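Local coordinates for carboxyltransferase domain-containing protein (Pyrococcus horikoshii, PDB 2PHC) that is of unknown function but is probably an ATP-binding hydrolase with a carboxyltransferase-type domain, at residues P132-T146 and I163-S175. Numbering follows the deposited sequence.
Sequences PGFAYLGGMDERIAT and IAGKQTGWYAIES
F134 and Y171 face each other as a non-hydrogen-bonded pair where strands 134-138 and 167-171 run antiparallel, neighbours in the mixed sheet of this cyclophilin-like domain. Their rings make a T-shaped stack, centroids 5.0 Å apart: the edge of F134 points at the face of Y171, with CE1 over its centre. CG of F134 lies anti to the backbone N (chi1 -167°), which lays the ring over the backbone of the partner strand, across its run, with W170 O over one face, 3.2 Å from CD1. A serine in place of Y171 would probably leave that phenyl edge without its aromatic wall and the ring freer to shift. Any CB on G169 would collide with A135 O. On the other face of the sheet, A135 CB sits squarely over the six-membered ring of W170, 3.7 Å from its centroid, while L137 CD2 meets CZ3; the indole NE1 is tied to T189. Paired bonds between A135 and W170 fix the register, A135 N reaching W170 O in the carbonyl plane at 3.1 Å.

Beyond the strand, M140 reaches back over the type II' turn from A164 to Q167. Its CB lies 3.5 Å from K166 O, CG passes T168 CG2, and SD rests against T168 CB and I163 CG1, which lie on the same side of it. A bend at chi3 (70°) then turns CE onto the turn backbone, beside K166 C. T146 joins the turn through a single antiparallel bridge to G165, both bonds weak, and M140 CE ends 3.3 Å from G165 O.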
# COMPACT_ATOMS: atom_id res chain seq x y z
N PRO A 132 -20.08 12.78 4.91
CA PRO A 132 -20.29 11.51 4.32
C PRO A 132 -18.97 10.86 4.58
O PRO A 132 -17.96 11.48 4.67
CB PRO A 132 -20.55 11.86 2.88
CG PRO A 132 -19.84 13.14 2.71
CD PRO A 132 -20.20 13.84 3.93
N GLY A 133 -19.00 9.60 4.80
CA GLY A 133 -17.69 8.90 4.85
C GLY A 133 -16.76 9.03 3.61
O GLY A 133 -17.17 8.87 2.49
N PHE A 134 -15.48 9.26 3.86
CA PHE A 134 -14.43 9.21 2.83
C PHE A 134 -13.19 8.57 3.53
O PHE A 134 -12.94 8.86 4.68
CB PHE A 134 -14.14 10.64 2.32
CG PHE A 134 -13.29 10.67 1.03
CD1 PHE A 134 -13.86 10.58 -0.24
CD2 PHE A 134 -11.94 10.68 1.09
CE1 PHE A 134 -13.08 10.51 -1.36
CE2 PHE A 134 -11.14 10.66 -0.03
CZ PHE A 134 -11.72 10.56 -1.25
N ALA A 135 -12.45 7.69 2.84
CA ALA A 135 -11.15 7.22 3.29
C ALA A 135 -10.03 7.78 2.44
O ALA A 135 -10.06 7.74 1.22
CB ALA A 135 -11.10 5.76 3.24
N TYR A 136 -9.01 8.28 3.11
CA TYR A 136 -8.00 9.06 2.47
C TYR A 136 -6.81 8.22 2.65
O TYR A 136 -6.60 7.73 3.77
CB TYR A 136 -7.77 10.34 3.22
CG TYR A 136 -8.85 11.36 3.13
CD1 TYR A 136 -8.73 12.47 2.24
CD2 TYR A 136 -9.91 11.32 4.01
CE1 TYR A 136 -9.68 13.45 2.22
CE2 TYR A 136 -10.84 12.29 4.01
CZ TYR A 136 -10.73 13.36 3.08
OH TYR A 136 -11.71 14.34 3.09
N LEU A 137 -6.02 8.06 1.59
CA LEU A 137 -4.96 7.01 1.55
C LEU A 137 -3.69 7.66 1.09
O LEU A 137 -3.74 8.77 0.55
CB LEU A 137 -5.24 5.81 0.64
CG LEU A 137 -6.50 5.02 0.78
CD1 LEU A 137 -6.51 4.01 -0.35
CD2 LEU A 137 -6.85 4.38 2.16
N GLY A 138 -2.54 7.04 1.44
CA GLY A 138 -1.26 7.57 1.17
C GLY A 138 -0.59 6.43 0.48
O GLY A 138 -0.93 5.29 0.67
N GLY A 139 0.38 6.74 -0.35
CA GLY A 139 1.17 5.64 -0.90
C GLY A 139 1.00 5.47 -2.42
O GLY A 139 1.66 4.68 -2.98
N MET A 140 0.13 6.24 -3.08
CA MET A 140 -0.15 6.07 -4.51
C MET A 140 1.08 6.27 -5.37
O MET A 140 1.75 7.33 -5.29
CB MET A 140 -1.24 7.11 -5.01
CG MET A 140 -1.88 6.70 -6.43
SD MET A 140 -3.16 7.74 -6.98
CE MET A 140 -2.31 9.08 -7.34
N ASP A 141 1.30 5.39 -6.32
CA ASP A 141 2.36 5.69 -7.38
C ASP A 141 2.09 7.00 -8.20
O ASP A 141 1.03 7.15 -8.76
CB ASP A 141 2.43 4.48 -8.31
CG ASP A 141 3.69 4.43 -9.16
OD1 ASP A 141 4.12 5.46 -9.67
OD2 ASP A 141 4.31 3.34 -9.24
N GLU A 142 3.04 7.94 -8.28
CA GLU A 142 2.85 9.21 -9.00
C GLU A 142 2.57 9.16 -10.54
O GLU A 142 2.10 10.15 -11.12
CB GLU A 142 4.03 10.14 -8.70
CG GLU A 142 3.99 10.49 -7.24
CD GLU A 142 5.08 11.41 -6.74
OE1 GLU A 142 5.85 12.01 -7.57
OE2 GLU A 142 5.15 11.50 -5.49
N ARG A 143 2.81 8.02 -11.17
CA ARG A 143 2.58 7.86 -12.58
C ARG A 143 1.12 7.91 -12.94
O ARG A 143 0.78 8.03 -14.13
CB ARG A 143 3.20 6.55 -13.08
CG ARG A 143 4.72 6.57 -13.16
CD ARG A 143 5.17 5.14 -13.52
NE ARG A 143 5.04 4.18 -12.43
CZ ARG A 143 5.07 2.85 -12.55
NH1 ARG A 143 5.18 2.27 -13.75
NH2 ARG A 143 4.95 2.08 -11.47
N ILE A 144 0.27 7.70 -11.94
CA ILE A 144 -1.19 7.87 -12.12
C ILE A 144 -1.82 9.14 -11.52
O ILE A 144 -3.02 9.30 -11.54
CB ILE A 144 -1.96 6.60 -11.80
CG1 ILE A 144 -1.74 6.17 -10.35
CG2 ILE A 144 -1.55 5.50 -12.75
CD1 ILE A 144 -2.81 5.22 -9.94
N ALA A 145 -0.96 10.07 -11.07
CA ALA A 145 -1.37 11.38 -10.55
C ALA A 145 -2.30 12.12 -11.55
O ALA A 145 -1.96 12.18 -12.74
CB ALA A 145 -0.11 12.22 -10.23
N THR A 146 -3.44 12.66 -11.12
CA THR A 146 -4.40 13.29 -12.06
C THR A 146 -5.23 14.30 -11.34
O THR A 146 -5.94 13.94 -10.34
CB THR A 146 -5.39 12.27 -12.74
OG1 THR A 146 -4.66 11.18 -13.27
CG2 THR A 146 -6.17 12.94 -13.91
N ILE A 163 -8.99 9.39 -7.78
CA ILE A 163 -7.65 10.01 -7.70
C ILE A 163 -7.87 11.52 -7.72
O ILE A 163 -8.80 12.03 -8.42
CB ILE A 163 -6.79 9.58 -8.92
CG1 ILE A 163 -6.52 8.06 -8.92
CG2 ILE A 163 -5.52 10.44 -9.13
CD1 ILE A 163 -5.79 7.60 -10.18
N ALA A 164 -7.01 12.24 -7.01
CA ALA A 164 -7.06 13.63 -6.98
C ALA A 164 -5.65 14.04 -6.59
O ALA A 164 -5.23 13.87 -5.46
CB ALA A 164 -8.13 14.15 -5.97
N GLY A 165 -4.95 14.65 -7.54
CA GLY A 165 -3.45 14.69 -7.52
C GLY A 165 -2.76 13.35 -7.24
O GLY A 165 -3.06 12.28 -7.83
N LYS A 166 -1.86 13.43 -6.25
CA LYS A 166 -1.16 12.27 -5.81
C LYS A 166 -1.90 11.39 -4.80
O LYS A 166 -1.30 10.54 -4.25
CB LYS A 166 0.25 12.67 -5.30
CG LYS A 166 1.00 13.48 -6.38
CD LYS A 166 2.16 14.36 -5.74
CE LYS A 166 2.90 15.13 -6.84
NZ LYS A 166 4.16 15.77 -6.30
N GLN A 167 -3.19 11.62 -4.58
CA GLN A 167 -4.02 10.90 -3.57
C GLN A 167 -5.03 10.04 -4.19
O GLN A 167 -5.69 10.41 -5.21
CB GLN A 167 -4.92 11.86 -2.77
CG GLN A 167 -4.34 13.04 -2.16
CD GLN A 167 -4.06 12.73 -0.69
OE1 GLN A 167 -4.95 12.33 0.08
NE2 GLN A 167 -2.82 12.89 -0.32
N THR A 168 -5.26 8.96 -3.54
CA THR A 168 -6.36 8.11 -3.88
C THR A 168 -7.18 7.85 -2.60
O THR A 168 -6.80 8.17 -1.51
CB THR A 168 -5.92 6.80 -4.66
OG1 THR A 168 -7.08 6.12 -5.14
CG2 THR A 168 -5.05 5.85 -3.81
N GLY A 169 -8.38 7.36 -2.76
CA GLY A 169 -9.20 7.14 -1.62
C GLY A 169 -10.51 6.72 -2.20
O GLY A 169 -10.59 6.48 -3.40
N TRP A 170 -11.53 6.62 -1.37
CA TRP A 170 -12.86 6.32 -1.90
C TRP A 170 -13.99 7.06 -1.13
O TRP A 170 -13.85 7.35 0.07
CB TRP A 170 -13.11 4.83 -1.93
CG TRP A 170 -13.29 4.14 -0.56
CD1 TRP A 170 -14.43 4.00 0.14
CD2 TRP A 170 -12.27 3.44 0.21
NE1 TRP A 170 -14.22 3.26 1.29
CE2 TRP A 170 -12.89 2.96 1.38
CE3 TRP A 170 -10.88 3.21 0.02
CZ2 TRP A 170 -12.19 2.20 2.36
CZ3 TRP A 170 -10.17 2.48 1.04
CH2 TRP A 170 -10.82 1.96 2.15
N TYR A 171 -15.05 7.38 -1.88
CA TYR A 171 -16.36 7.75 -1.36
C TYR A 171 -17.06 6.58 -0.71
O TYR A 171 -17.32 5.57 -1.40
CB TYR A 171 -17.17 8.27 -2.50
CG TYR A 171 -16.52 9.46 -3.15
CD1 TYR A 171 -16.89 10.70 -2.79
CD2 TYR A 171 -15.55 9.31 -4.11
CE1 TYR A 171 -16.32 11.81 -3.36
CE2 TYR A 171 -14.97 10.42 -4.74
CZ TYR A 171 -15.34 11.65 -4.33
OH TYR A 171 -14.77 12.77 -4.85
N ALA A 172 -17.26 6.65 0.60
CA ALA A 172 -17.84 5.52 1.34
C ALA A 172 -19.35 5.44 1.10
O ALA A 172 -19.90 4.37 1.07
CB ALA A 172 -17.52 5.60 2.82
N ILE A 173 -20.00 6.58 0.89
CA ILE A 173 -21.40 6.62 0.49
C ILE A 173 -21.63 7.64 -0.62
O ILE A 173 -20.72 8.43 -0.96
CB ILE A 173 -22.36 6.90 1.71
CG1 ILE A 173 -22.10 8.29 2.30
CG2 ILE A 173 -22.18 5.85 2.78
CD1 ILE A 173 -23.34 8.85 3.07
N GLU A 174 -22.84 7.64 -1.20
CA GLU A 174 -23.15 8.52 -2.34
C GLU A 174 -23.04 9.95 -1.84
O GLU A 174 -23.52 10.27 -0.75
CB GLU A 174 -24.51 8.22 -2.94
CG GLU A 174 -24.90 9.04 -4.17
CD GLU A 174 -26.45 9.00 -4.40
OE1 GLU A 174 -27.18 9.92 -3.91
OE2 GLU A 174 -26.92 8.03 -5.05
N SER A 175 -22.34 10.80 -2.61
CA SER A 175 -22.01 12.14 -2.15
C SER A 175 -21.42 12.96 -3.33
O SER A 175 -21.09 12.40 -4.38
CB SER A 175 -21.09 12.10 -0.90
OG SER A 175 -20.10 11.06 -0.90